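Local coordinates for protein kinase containing Z-DNA binding domains (Danio rerio, PDB 4LB6), which binds left-handed Z-DNA through the Zalpha domain described here, and as a whole protein probably acts as a kinase of the translation initiation factor eIF2alpha, at residues M14-Y19 against Q29-E34; R44-L49 against K53-T58; K57-E60 against R64-W67. All coordinates share one frame; numbering follows the deposited sequence.

Interaction 1: M14-Y19 against Q29-E34; sequences MRICDY and QDIFKE. With nucleotides of chain B; nucleotides of chain C.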
loop_
_atom_site.group_PDB
_atom_site.type_symbol
_atom_site.label_atom_id
_atom_site.label_comp_id
_atom_site.label_asym_id
_atom_site.label_seq_id
_atom_site.Cartn_x
_atom_site.Cartn_y
_atom_site.Cartn_z
ATOM N N MET A 14 -6.682 -6.440 -25.598
ATOM C CA MET A 14 -6.186 -7.740 -26.059
ATOM C C MET A 14 -5.110 -8.272 -25.117
ATOM O O MET A 14 -5.089 -9.475 -24.771
ATOM C CB MET A 14 -5.641 -7.629 -27.496
ATOM C CG MET A 14 -4.845 -8.855 -27.925
ATOM S SD MET A 14 -4.283 -8.687 -29.627
ATOM C CE MET A 14 -5.797 -8.166 -30.421
ATOM N N ARG A 15 -4.207 -7.385 -24.706
ATOM C CA ARG A 15 -3.100 -7.798 -23.838
ATOM C C ARG A 15 -3.583 -8.244 -22.431
ATOM O O ARG A 15 -3.078 -9.204 -21.852
ATOM C CB ARG A 15 -2.038 -6.686 -23.745
ATOM C CG ARG A 15 -1.111 -6.607 -25.023
ATOM C CD ARG A 15 -0.097 -5.419 -24.891
ATOM N NE ARG A 15 0.900 -5.698 -23.847
ATOM C CZ ARG A 15 1.440 -4.810 -22.993
ATOM N NH1 ARG A 15 1.099 -3.515 -22.994
ATOM N NH2 ARG A 15 2.337 -5.250 -22.118
ATOM N N ILE A 16 -4.603 -7.578 -21.924
ATOM C CA ILE A 16 -5.196 -7.981 -20.659
ATOM C C ILE A 16 -5.866 -9.345 -20.780
ATOM O O ILE A 16 -5.671 -10.227 -19.929
ATOM C CB ILE A 16 -6.242 -6.955 -20.192
ATOM C CG1 ILE A 16 -5.484 -5.673 -19.787
ATOM C CG2 ILE A 16 -7.020 -7.505 -18.922
ATOM C CD1 ILE A 16 -6.373 -4.384 -19.539
ATOM N N CYS A 17 -6.625 -9.525 -21.854
ATOM C CA CYS A 17 -7.363 -10.758 -22.003
ATOM C C CYS A 17 -6.380 -11.889 -22.247
ATOM O O CYS A 17 -6.601 -13.035 -21.846
ATOM C CB CYS A 17 -8.340 -10.668 -23.168
ATOM S SG CYS A 17 -9.795 -9.645 -22.717
ATOM N N ASP A 18 -5.296 -11.566 -22.921
ATOM C CA ASP A 18 -4.306 -12.606 -23.207
ATOM C C ASP A 18 -3.590 -13.043 -21.915
ATOM O O ASP A 18 -3.282 -14.210 -21.714
ATOM C CB ASP A 18 -3.317 -12.074 -24.223
ATOM C CG ASP A 18 -2.259 -13.083 -24.589
ATOM O OD1 ASP A 18 -2.513 -13.989 -25.408
ATOM O OD2 ASP A 18 -1.155 -12.936 -24.037
ATOM N N TYR A 19 -3.327 -12.075 -21.043
ATOM C CA TYR A 19 -2.805 -12.397 -19.720
ATOM C C TYR A 19 -3.738 -13.364 -18.944
ATOM O O TYR A 19 -3.297 -14.421 -18.401
ATOM C CB TYR A 19 -2.519 -11.097 -18.924
ATOM C CG TYR A 19 -1.873 -11.398 -17.589
ATOM C CD1 TYR A 19 -2.639 -11.764 -16.511
ATOM C CD2 TYR A 19 -0.501 -11.395 -17.444
ATOM C CE1 TYR A 19 -2.058 -12.102 -15.310
ATOM C CE2 TYR A 19 0.088 -11.704 -16.202
ATOM C CZ TYR A 19 -0.703 -12.076 -15.177
ATOM O OH TYR A 19 -0.162 -12.426 -13.933
ATOM N N GLN A 29 -3.204 -6.284 -9.825
ATOM C CA GLN A 29 -1.810 -6.094 -9.513
ATOM C C GLN A 29 -0.926 -7.060 -10.334
ATOM O O GLN A 29 0.086 -6.642 -10.942
ATOM C CB GLN A 29 -1.588 -6.265 -7.997
ATOM C CG GLN A 29 -2.091 -5.053 -7.142
ATOM C CD GLN A 29 -3.600 -5.050 -6.852
ATOM O OE1 GLN A 29 -4.309 -6.012 -7.136
ATOM N NE2 GLN A 29 -4.092 -3.966 -6.246
ATOM N N ASP A 30 -1.372 -8.326 -10.416
ATOM C CA ASP A 30 -0.788 -9.339 -11.312
ATOM C C ASP A 30 -0.590 -8.813 -12.724
ATOM O O ASP A 30 0.482 -8.928 -13.324
ATOM C CB ASP A 30 -1.688 -10.596 -11.372
ATOM C CG ASP A 30 -1.664 -11.393 -10.075
ATOM O OD1 ASP A 30 -0.604 -11.334 -9.408
ATOM O OD2 ASP A 30 -2.689 -12.050 -9.713
ATOM N N ILE A 31 -1.658 -8.240 -13.256
ATOM C CA ILE A 31 -1.733 -7.869 -14.678
ATOM C C ILE A 31 -0.901 -6.596 -14.957
ATOM O O ILE A 31 -0.059 -6.572 -15.870
ATOM C CB ILE A 31 -3.178 -7.588 -15.068
ATOM C CG1 ILE A 31 -4.040 -8.831 -14.851
ATOM C CG2 ILE A 31 -3.240 -7.203 -16.543
ATOM C CD1 ILE A 31 -5.582 -8.514 -14.831
ATOM N N PHE A 32 -1.057 -5.542 -14.149
ATOM C CA PHE A 32 -0.338 -4.293 -14.514
ATOM C C PHE A 32 1.181 -4.395 -14.411
ATOM O O PHE A 32 1.913 -3.721 -15.138
ATOM C CB PHE A 32 -0.931 -3.018 -13.779
ATOM C CG PHE A 32 -0.322 -2.688 -12.420
ATOM C CD1 PHE A 32 0.902 -2.047 -12.296
ATOM C CD2 PHE A 32 -1.032 -2.957 -11.264
ATOM C CE1 PHE A 32 1.444 -1.726 -11.053
ATOM C CE2 PHE A 32 -0.493 -2.663 -10.014
ATOM C CZ PHE A 32 0.752 -2.041 -9.889
ATOM N N LYS A 33 1.690 -5.200 -13.490
ATOM C CA LYS A 33 3.132 -5.294 -13.386
ATOM C C LYS A 33 3.704 -6.054 -14.578
ATOM O O LYS A 33 4.783 -5.714 -15.050
ATOM C CB LYS A 33 3.580 -5.967 -12.075
ATOM C CG LYS A 33 3.119 -5.223 -10.834
ATOM C CD LYS A 33 3.525 -5.976 -9.505
ATOM C CE LYS A 33 2.839 -5.299 -8.329
ATOM N NZ LYS A 33 3.196 -5.969 -7.031
ATOM N N GLU A 34 3.008 -7.088 -15.051
ATOM C CA GLU A 34 3.526 -7.874 -16.172
ATOM C C GLU A 34 3.435 -7.049 -17.443
ATOM O O GLU A 34 4.373 -7.007 -18.228
ATOM C CB GLU A 34 2.756 -9.181 -16.330
ATOM C CG GLU A 34 3.055 -9.950 -17.631
ATOM C CD GLU A 34 3.548 -11.348 -17.369
ATOM O OE1 GLU A 34 3.923 -11.643 -16.205
ATOM O OE2 GLU A 34 3.573 -12.158 -18.331
ATOM P P DG B 7 0.064 -0.853 -6.067
ATOM O OP1 DG B 7 -0.623 -0.169 -7.094
ATOM O OP2 DG B 7 -0.188 -2.231 -5.502
ATOM O "O5'" DG B 7 1.586 -0.909 -6.568
ATOM C "C5'" DG B 7 2.596 -1.645 -5.860
ATOM C "C4'" DG B 7 3.950 -1.303 -6.402
ATOM O "O4'" DG B 7 4.331 0.006 -6.163
ATOM C "C3'" DG B 7 4.886 -2.003 -5.432
ATOM O "O3'" DG B 7 4.943 -3.122 -6.195
ATOM C "C2'" DG B 7 6.160 -1.277 -5.559
ATOM C "C1'" DG B 7 5.711 0.111 -5.860
ATOM N N9 DG B 7 5.704 1.074 -4.760
ATOM C C8 DG B 7 6.370 2.276 -4.794
ATOM N N7 DG B 7 6.168 3.004 -3.716
ATOM C C5 DG B 7 5.315 2.216 -2.922
ATOM C C6 DG B 7 4.790 2.490 -1.607
ATOM O O6 DG B 7 4.884 3.507 -0.980
ATOM N N1 DG B 7 3.979 1.482 -1.126
ATOM C C2 DG B 7 3.778 0.307 -1.848
ATOM N N2 DG B 7 2.908 -0.569 -1.314
ATOM N N3 DG B 7 4.241 0.014 -3.084
ATOM C C4 DG B 7 5.066 1.001 -3.520
ATOM P P DC C 2 6.425 -4.662 -5.652
ATOM O OP1 DC C 2 7.841 -4.127 -5.581
ATOM O OP2 DC C 2 5.897 -5.822 -6.472
ATOM O "O5'" DC C 2 5.767 -4.743 -4.158
ATOM C "C5'" DC C 2 6.166 -5.940 -3.449
ATOM C "C4'" DC C 2 5.658 -5.782 -2.028
ATOM O "O4'" DC C 2 6.400 -4.699 -1.390
ATOM C "C3'" DC C 2 4.159 -5.394 -1.991
ATOM O "O3'" DC C 2 3.539 -6.127 -0.916
ATOM C "C2'" DC C 2 4.225 -3.918 -1.592
ATOM C "C1'" DC C 2 5.496 -3.815 -0.731
ATOM N N1 DC C 2 6.095 -2.448 -0.683
ATOM C C2 DC C 2 5.804 -1.692 0.457
ATOM O O2 DC C 2 5.011 -2.161 1.305
ATOM N N3 DC C 2 6.287 -0.452 0.561
ATOM C C4 DC C 2 7.101 -0.027 -0.401
ATOM N N4 DC C 2 7.573 1.217 -0.330
ATOM C C5 DC C 2 7.398 -0.765 -1.596
ATOM C C6 DC C 2 6.913 -2.012 -1.677
#
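Tyr19 reaches from helix 10-23 to helix 28-35 and makes most of the contact between residues 14-19 and 29-34. With CG anti to the backbone N (chi1 -175°), the ring is carried straight from its CB toward the other helix. CD1 meets Ile31 CG1 at 3.6 Å, and CE1 lies against the same carbon. The ring centre sits under the backbone of the partner helix: Ile31 CA stands 4.2 Å from the Tyr19 ring centroid, only 8° off the normal, a CH-pi contact. At the ring edge, Tyr19 CE2 is 3.7 Å from Glu34 CD, whose carboxylate is turned 80° from the ring. At the tip, Tyr19 OH rests 3.5 Å from Asp30 CB, while the Asp30 carboxylate leads away to accept the backbone N-H of Thr27. The ring also stacks with His23. Beside the ring, Ile16 CG1 and Ile31 CG2 meet at 4.2 Å, and helix 39-51 packs on both isoleucines. Away from Tyr19, the extended chain of Lys33 lets NZ donate a hydrogen bond to OP2 of DC2 of chain C, 2.8 Å away. Tyr19 thus packs helix 10-23 on helix 28-35 in the helical part of the winged helix-turn-helix fold of this Zalpha domain.

Interaction 2: R44-L49 against K53-T58; sequences RHLYSL and KQVFKT. With nucleotides of chain D.
Leu49 and Val55 have the most surface buried where helix 39-51 hands the chain over to strand 55-58. Leu49 CB lies 3.8 Å from Val55 CG2, and that methyl also rests against the carbonyl oxygen of Leu46, one turn earlier. With its CG2 set between the backbone N and the carbonyl carbon (chi1 -54° for CG1), Val55 turns this methyl to the helix. At the tip of Leu49 a methyl meets an amide: CD2 approaches the flat group of Gln54, 3.6 Å from its OE1, an oxygen that is hydrogen-bonded to Ser52 OG. Leu49 O is gripped by Gln54 N at 2.9 Å, nearly along the C=O axis, by Ser52 OG, and weakly by Val55 N. The first of these bonds belongs to a Schellman motif, with Lys53 at positive phi as the C-prime residue; it ends the recognition helix of this winged helix-turn-helix domain and turns the chain into the wing. From strand 55-58, Lys57 CE passes 3.7 Å from Tyr47 OH on the helix, while Lys57 NZ bonds to Gln50. The Tyr47 ring also serves the DNA: C8 of DG5 of chain D lies 3.4 Å above its centre, and its OH donates to OP1 of DC4 of chain D at 2.5 Å. Arg44 NE, at the guanidinium edge, donates to OP1 of DC6 of chain D at 2.8 Å, with an N-H...O angle of 166°.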
loop_
_atom_site.group_PDB
_atom_site.type_symbol
_atom_site.label_atom_id
_atom_site.label_comp_id
_atom_site.label_asym_id
_atom_site.label_seq_id
_atom_site.Cartn_x
_atom_site.Cartn_y
_atom_site.Cartn_z
ATOM N N ARG A 44 -9.566 0.275 -15.542
ATOM C CA ARG A 44 -10.579 0.902 -16.426
ATOM C C ARG A 44 -11.005 -0.147 -17.463
ATOM O O ARG A 44 -12.220 -0.361 -17.719
ATOM C CB ARG A 44 -9.990 2.163 -17.145
ATOM C CG ARG A 44 -10.804 2.782 -18.314
ATOM C CD ARG A 44 -10.022 3.996 -18.907
ATOM N NE ARG A 44 -9.467 4.763 -17.798
ATOM C CZ ARG A 44 -8.183 5.090 -17.648
ATOM N NH1 ARG A 44 -7.302 4.815 -18.589
ATOM N NH2 ARG A 44 -7.790 5.727 -16.555
ATOM N N HIS A 45 -10.004 -0.786 -18.063
ATOM C CA HIS A 45 -10.322 -1.777 -19.108
ATOM C C HIS A 45 -10.960 -3.053 -18.580
ATOM O O HIS A 45 -11.793 -3.626 -19.277
ATOM C CB HIS A 45 -9.085 -2.038 -19.992
ATOM C CG HIS A 45 -8.770 -0.870 -20.874
ATOM N ND1 HIS A 45 -9.532 -0.550 -21.987
ATOM C CD2 HIS A 45 -7.834 0.100 -20.770
ATOM C CE1 HIS A 45 -9.042 0.539 -22.553
ATOM N NE2 HIS A 45 -8.006 0.951 -21.839
ATOM N N LEU A 46 -10.579 -3.516 -17.377
ATOM C CA LEU A 46 -11.227 -4.709 -16.821
ATOM C C LEU A 46 -12.717 -4.454 -16.597
ATOM O O LEU A 46 -13.575 -5.297 -16.954
ATOM C CB LEU A 46 -10.582 -5.066 -15.467
ATOM C CG LEU A 46 -9.260 -5.830 -15.647
ATOM C CD1 LEU A 46 -8.531 -5.894 -14.267
ATOM C CD2 LEU A 46 -9.464 -7.238 -16.153
ATOM N N TYR A 47 -13.028 -3.287 -16.020
ATOM C CA TYR A 47 -14.447 -2.944 -15.748
ATOM C C TYR A 47 -15.207 -2.812 -17.060
ATOM O O TYR A 47 -16.346 -3.309 -17.203
ATOM C CB TYR A 47 -14.606 -1.699 -14.838
ATOM C CG TYR A 47 -14.403 -2.102 -13.385
ATOM C CD1 TYR A 47 -13.120 -2.078 -12.799
ATOM C CD2 TYR A 47 -15.466 -2.658 -12.646
ATOM C CE1 TYR A 47 -12.926 -2.516 -11.477
ATOM C CE2 TYR A 47 -15.293 -3.085 -11.326
ATOM C CZ TYR A 47 -14.024 -3.048 -10.744
ATOM O OH TYR A 47 -13.876 -3.451 -9.415
ATOM N N SER A 48 -14.589 -2.168 -18.042
ATOM C CA SER A 48 -15.185 -2.122 -19.403
ATOM C C SER A 48 -15.399 -3.497 -20.058
ATOM O O SER A 48 -16.435 -3.740 -20.719
ATOM C CB SER A 48 -14.336 -1.256 -20.336
ATOM O OG SER A 48 -14.839 -1.385 -21.658
ATOM N N LEU A 49 -14.409 -4.375 -19.931
ATOM C CA LEU A 49 -14.552 -5.734 -20.462
ATOM C C LEU A 49 -15.594 -6.535 -19.685
ATOM O O LEU A 49 -16.202 -7.454 -20.218
ATOM C CB LEU A 49 -13.229 -6.486 -20.407
ATOM C CG LEU A 49 -12.163 -6.028 -21.366
ATOM C CD1 LEU A 49 -10.745 -6.408 -20.910
ATOM C CD2 LEU A 49 -12.504 -6.629 -22.742
ATOM N N LYS A 53 -19.190 -8.405 -21.142
ATOM C CA LYS A 53 -19.261 -9.842 -20.903
ATOM C C LYS A 53 -18.078 -10.624 -21.420
ATOM O O LYS A 53 -18.215 -11.800 -21.761
ATOM C CB LYS A 53 -20.558 -10.450 -21.479
ATOM C CG LYS A 53 -21.835 -9.976 -20.820
ATOM C CD LYS A 53 -21.966 -10.388 -19.339
ATOM C CE LYS A 53 -23.414 -10.217 -18.832
ATOM N NZ LYS A 53 -23.482 -9.884 -17.350
ATOM N N GLN A 54 -16.905 -9.996 -21.460
ATOM C CA GLN A 54 -15.690 -10.691 -21.867
ATOM C C GLN A 54 -14.845 -11.223 -20.679
ATOM O O GLN A 54 -14.134 -12.191 -20.825
ATOM C CB GLN A 54 -14.854 -9.785 -22.771
ATOM C CG GLN A 54 -15.475 -9.591 -24.144
ATOM C CD GLN A 54 -14.765 -8.527 -24.962
ATOM O OE1 GLN A 54 -15.209 -7.372 -25.008
ATOM N NE2 GLN A 54 -13.657 -8.904 -25.620
ATOM N N VAL A 55 -14.934 -10.587 -19.510
ATOM C CA VAL A 55 -14.283 -11.072 -18.302
ATOM C C VAL A 55 -15.281 -10.938 -17.151
ATOM O O VAL A 55 -16.304 -10.247 -17.263
ATOM C CB VAL A 55 -13.009 -10.232 -17.908
ATOM C CG1 VAL A 55 -11.999 -10.155 -19.104
ATOM C CG2 VAL A 55 -13.432 -8.839 -17.436
ATOM N N PHE A 56 -14.981 -11.555 -16.026
ATOM C CA PHE A 56 -15.847 -11.339 -14.852
ATOM C C PHE A 56 -15.021 -11.302 -13.610
ATOM O O PHE A 56 -13.902 -11.801 -13.571
ATOM C CB PHE A 56 -16.930 -12.416 -14.722
ATOM C CG PHE A 56 -16.385 -13.797 -14.465
ATOM C CD1 PHE A 56 -15.792 -14.506 -15.469
ATOM C CD2 PHE A 56 -16.445 -14.359 -13.198
ATOM C CE1 PHE A 56 -15.294 -15.788 -15.253
ATOM C CE2 PHE A 56 -15.942 -15.623 -12.960
ATOM C CZ PHE A 56 -15.370 -16.345 -14.000
ATOM N N LYS A 57 -15.543 -10.644 -12.587
ATOM C CA LYS A 57 -14.812 -10.626 -11.348
ATOM C C LYS A 57 -15.647 -11.304 -10.284
ATOM O O LYS A 57 -16.877 -11.352 -10.381
ATOM C CB LYS A 57 -14.457 -9.204 -10.928
ATOM C CG LYS A 57 -15.527 -8.481 -10.175
ATOM C CD LYS A 57 -15.107 -7.073 -9.852
ATOM C CE LYS A 57 -16.261 -6.330 -9.189
ATOM N NZ LYS A 57 -17.480 -6.375 -10.065
ATOM N N THR A 58 -14.948 -11.838 -9.292
ATOM C CA THR A 58 -15.539 -12.337 -8.071
ATOM C C THR A 58 -14.897 -11.562 -6.947
ATOM O O THR A 58 -13.709 -11.212 -6.996
ATOM C CB THR A 58 -15.217 -13.798 -7.856
ATOM O OG1 THR A 58 -13.804 -13.921 -7.668
ATOM C CG2 THR A 58 -15.632 -14.610 -9.080
ATOM P P DG D 5 -8.020 2.305 -9.880
ATOM O OP1 DG D 5 -7.242 1.074 -9.654
ATOM O OP2 DG D 5 -7.386 3.654 -10.092
ATOM O "O5'" DG D 5 -9.023 2.017 -11.068
ATOM C "C5'" DG D 5 -9.919 3.091 -11.621
ATOM C "C4'" DG D 5 -10.934 2.489 -12.565
ATOM O "O4'" DG D 5 -11.754 1.514 -11.912
ATOM C "C3'" DG D 5 -11.957 3.570 -13.032
ATOM O "O3'" DG D 5 -11.404 4.028 -14.274
ATOM C "C2'" DG D 5 -13.198 2.759 -13.288
ATOM C "C1'" DG D 5 -13.113 1.534 -12.383
ATOM N N9 DG D 5 -13.929 1.512 -11.161
ATOM C C8 DG D 5 -14.782 0.500 -10.829
ATOM N N7 DG D 5 -15.341 0.629 -9.636
ATOM C C5 DG D 5 -14.870 1.853 -9.167
ATOM C C6 DG D 5 -15.110 2.482 -7.911
ATOM O O6 DG D 5 -15.829 2.083 -6.999
ATOM N N1 DG D 5 -14.394 3.671 -7.747
ATOM C C2 DG D 5 -13.497 4.138 -8.692
ATOM N N2 DG D 5 -12.835 5.285 -8.379
ATOM N N3 DG D 5 -13.271 3.498 -9.877
ATOM C C4 DG D 5 -13.964 2.368 -10.046
ATOM P P DC D 6 -11.350 5.592 -14.671
ATOM O OP1 DC D 6 -11.548 5.713 -16.142
ATOM O OP2 DC D 6 -10.297 6.369 -14.049
ATOM O "O5'" DC D 6 -12.763 6.152 -14.079
ATOM C "C5'" DC D 6 -13.198 7.430 -14.601
ATOM C "C4'" DC D 6 -13.789 8.196 -13.376
ATOM O "O4'" DC D 6 -14.996 7.543 -12.911
ATOM C "C3'" DC D 6 -12.842 8.412 -12.176
ATOM O "O3'" DC D 6 -13.003 9.744 -11.698
ATOM C "C2'" DC D 6 -13.443 7.419 -11.155
ATOM C "C1'" DC D 6 -14.917 7.547 -11.524
ATOM N N1 DC D 6 -15.688 6.392 -11.037
ATOM C C2 DC D 6 -16.201 6.496 -9.738
ATOM O O2 DC D 6 -15.925 7.516 -9.102
ATOM N N3 DC D 6 -16.891 5.479 -9.227
ATOM C C4 DC D 6 -17.133 4.428 -9.986
ATOM N N4 DC D 6 -17.844 3.422 -9.485
ATOM C C5 DC D 6 -16.636 4.299 -11.317
ATOM C C6 DC D 6 -15.930 5.334 -11.829
ATOM P P DC D 4 -10.873 -2.371 -7.256
ATOM O OP1 DC D 4 -11.571 -3.137 -8.373
ATOM O OP2 DC D 4 -9.341 -2.259 -7.309
ATOM O "O5'" DC D 4 -11.490 -0.955 -7.315
ATOM C "C5'" DC D 4 -11.590 -0.171 -8.596
ATOM C "C4'" DC D 4 -11.116 1.257 -8.486
ATOM O "O4'" DC D 4 -11.983 1.919 -7.484
ATOM C "C3'" DC D 4 -9.662 1.405 -7.960
ATOM O "O3'" DC D 4 -8.968 2.502 -8.606
ATOM C "C2'" DC D 4 -9.901 1.745 -6.440
ATOM C "C1'" DC D 4 -11.142 2.618 -6.610
ATOM N N1 DC D 4 -11.846 2.701 -5.317
ATOM C C2 DC D 4 -11.565 3.755 -4.469
ATOM O O2 DC D 4 -10.774 4.610 -4.816
ATOM N N3 DC D 4 -12.160 3.797 -3.245
ATOM C C4 DC D 4 -12.996 2.801 -2.879
ATOM N N4 DC D 4 -13.552 2.964 -1.622
ATOM C C5 DC D 4 -13.260 1.673 -3.710
ATOM C C6 DC D 4 -12.649 1.674 -4.905
#

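Interaction 3: K57-E60 against R64-W67; sequences KTVE and RPVW. With nucleotides of chain D.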
loop_
_atom_site.group_PDB
_atom_site.type_symbol
_atom_site.label_atom_id
_atom_site.label_comp_id
_atom_site.label_asym_id
_atom_site.label_seq_id
_atom_site.Cartn_x
_atom_site.Cartn_y
_atom_site.Cartn_z
ATOM N N LYS A 57 -15.543 -10.644 -12.587
ATOM C CA LYS A 57 -14.812 -10.626 -11.348
ATOM C C LYS A 57 -15.647 -11.304 -10.284
ATOM O O LYS A 57 -16.877 -11.352 -10.381
ATOM C CB LYS A 57 -14.457 -9.204 -10.928
ATOM C CG LYS A 57 -15.527 -8.481 -10.175
ATOM C CD LYS A 57 -15.107 -7.073 -9.852
ATOM C CE LYS A 57 -16.261 -6.330 -9.189
ATOM N NZ LYS A 57 -17.480 -6.375 -10.065
ATOM N N THR A 58 -14.948 -11.838 -9.292
ATOM C CA THR A 58 -15.539 -12.337 -8.071
ATOM C C THR A 58 -14.897 -11.562 -6.947
ATOM O O THR A 58 -13.709 -11.212 -6.996
ATOM C CB THR A 58 -15.217 -13.798 -7.856
ATOM O OG1 THR A 58 -13.804 -13.921 -7.668
ATOM C CG2 THR A 58 -15.632 -14.610 -9.080
ATOM N N VAL A 59 -15.713 -11.264 -5.947
ATOM C CA VAL A 59 -15.293 -10.414 -4.851
ATOM C C VAL A 59 -15.743 -11.036 -3.534
ATOM O O VAL A 59 -16.782 -11.700 -3.435
ATOM C CB VAL A 59 -15.883 -9.000 -4.972
ATOM C CG1 VAL A 59 -15.473 -8.356 -6.262
ATOM C CG2 VAL A 59 -17.410 -9.070 -4.882
ATOM N N GLU A 60 -14.941 -10.813 -2.512
ATOM C CA GLU A 60 -15.223 -11.308 -1.187
ATOM C C GLU A 60 -14.767 -10.223 -0.220
ATOM O O GLU A 60 -13.602 -9.817 -0.250
ATOM C CB GLU A 60 -14.464 -12.619 -1.011
ATOM C CG GLU A 60 -14.296 -13.123 0.382
ATOM C CD GLU A 60 -13.578 -14.454 0.361
ATOM O OE1 GLU A 60 -13.171 -14.859 -0.767
ATOM O OE2 GLU A 60 -13.436 -15.085 1.443
ATOM N N ARG A 64 -9.019 -8.079 -2.844
ATOM C CA ARG A 64 -8.799 -7.751 -4.230
ATOM C C ARG A 64 -9.766 -8.522 -5.065
ATOM O O ARG A 64 -9.828 -9.729 -4.941
ATOM C CB ARG A 64 -7.392 -8.159 -4.642
ATOM C CG ARG A 64 -6.355 -7.715 -3.664
ATOM C CD ARG A 64 -5.015 -7.644 -4.360
ATOM N NE ARG A 64 -4.359 -6.461 -3.839
ATOM C CZ ARG A 64 -3.053 -6.287 -3.831
ATOM N NH1 ARG A 64 -2.270 -7.243 -4.292
ATOM N NH2 ARG A 64 -2.570 -5.148 -3.351
ATOM N N PRO A 65 -10.494 -7.832 -5.949
ATOM C CA PRO A 65 -11.309 -8.582 -6.896
ATOM C C PRO A 65 -10.376 -9.476 -7.692
ATOM O O PRO A 65 -9.181 -9.158 -7.833
ATOM C CB PRO A 65 -11.912 -7.500 -7.793
ATOM C CG PRO A 65 -11.901 -6.224 -6.902
ATOM C CD PRO A 65 -10.638 -6.374 -6.100
ATOM N N VAL A 66 -10.905 -10.611 -8.117
ATOM C CA VAL A 66 -10.147 -11.534 -8.932
ATOM C C VAL A 66 -10.845 -11.692 -10.247
ATOM O O VAL A 66 -12.051 -11.957 -10.310
ATOM C CB VAL A 66 -10.002 -12.903 -8.210
ATOM C CG1 VAL A 66 -9.522 -13.930 -9.160
ATOM C CG2 VAL A 66 -9.020 -12.767 -7.001
ATOM N N TRP A 67 -10.073 -11.571 -11.324
ATOM C CA TRP A 67 -10.637 -11.469 -12.654
ATOM C C TRP A 67 -10.370 -12.750 -13.435
ATOM O O TRP A 67 -9.348 -13.369 -13.224
ATOM C CB TRP A 67 -10.004 -10.279 -13.376
ATOM C CG TRP A 67 -10.359 -8.981 -12.699
ATOM C CD1 TRP A 67 -9.670 -8.348 -11.718
ATOM C CD2 TRP A 67 -11.509 -8.191 -12.961
ATOM N NE1 TRP A 67 -10.326 -7.154 -11.350
ATOM C CE2 TRP A 67 -11.479 -7.069 -12.084
ATOM C CE3 TRP A 67 -12.582 -8.334 -13.844
ATOM C CZ2 TRP A 67 -12.473 -6.073 -12.099
ATOM C CZ3 TRP A 67 -13.562 -7.369 -13.844
ATOM C CH2 TRP A 67 -13.502 -6.259 -12.979
ATOM P P DG D 3 -6.537 -3.831 -2.443
ATOM O OP1 DG D 3 -6.373 -4.916 -1.410
ATOM O OP2 DG D 3 -5.786 -3.762 -3.701
ATOM O "O5'" DG D 3 -8.105 -4.048 -2.754
ATOM C "C5'" DG D 3 -8.755 -3.133 -3.683
ATOM C "C4'" DG D 3 -10.251 -3.273 -3.598
ATOM O "O4'" DG D 3 -10.771 -3.092 -2.210
ATOM C "C3'" DG D 3 -10.969 -2.295 -4.564
ATOM O "O3'" DG D 3 -11.189 -2.998 -5.846
ATOM C "C2'" DG D 3 -12.342 -2.152 -3.845
ATOM C "C1'" DG D 3 -12.048 -2.429 -2.326
ATOM N N9 DG D 3 -11.940 -1.276 -1.401
ATOM C C8 DG D 3 -12.545 -1.150 -0.178
ATOM N N7 DG D 3 -12.252 -0.046 0.445
ATOM C C5 DG D 3 -11.320 0.593 -0.388
ATOM C C6 DG D 3 -10.660 1.805 -0.184
ATOM O O6 DG D 3 -10.741 2.518 0.801
ATOM N N1 DG D 3 -9.803 2.150 -1.233
ATOM C C2 DG D 3 -9.630 1.305 -2.298
ATOM N N2 DG D 3 -8.730 1.757 -3.157
ATOM N N3 DG D 3 -10.253 0.112 -2.508
ATOM C C4 DG D 3 -11.125 -0.130 -1.534
#
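The beta hairpin of strands 55-58 and 66-69, the wing of the winged helix-turn-helix fold, is joined here near its turn. Thr58 and Val66 form the antiparallel hydrogen-bonded pair, exchanging two backbone bonds: Thr58 N to Val66 O and Val66 N to Thr58 O, both 3.1 Å. Lys57 and Trp67, the neighbouring non-hydrogen-bonded pair, share the other face. There the lysine's aliphatic chain runs alongside the indole: CB stands 3.5 Å from the centroid of the Trp67 six-membered ring, 8° off its normal, in a CH-pi contact, and CD comes 3.6 Å from CZ2. Lys57 CG lies between its backbone N and carbonyl carbon (chi1 85°), which lays the chain along the indole face. Beyond it, Lys57 CD reaches Pro65 CB at 3.8 Å, and Val59 CG1 touches the same carbon. A serine in place of Trp67 would probably leave the lysine methylenes without their flat support and Tyr47 without its edge-to-face ring partner. Just ahead of strand 66-69, Arg64 NE donates to OP2 of DG3 of chain D at 3.1 Å, the phosphate lying at the guanidinium edge, and Pro65 CD sits 3.4 Å from DG3 of chain D O3'. The chemistry implies a division of labour: paired backbone and the CH-pi contact of Lys57 on Trp67 fix the hairpin, while charge and proline carbons at its turn end meet the sugar-phosphate chain.

The three contacts illustrate how a small domain divides its work between core and surface. Interaction 1 is the most buried and, between its segments, rests on side-chain packing without hydrogen bonds; interactions 2 and 3 are partly buried and add backbone bonds, a helix-ending motif in one and a strand pair in the other. Helix 39-51 ties interaction 1 to interaction 2, since Ile16 and Ile31 both pack on Leu46. Interactions 2 and 3 share Lys57, Thr58 and strand 55-58, and Trp67 lies against Leu46, Tyr47 and Val55. Each contact also sends side chains to the DNA, so the interior packing and the phosphate-binding surface are parts of the same elements.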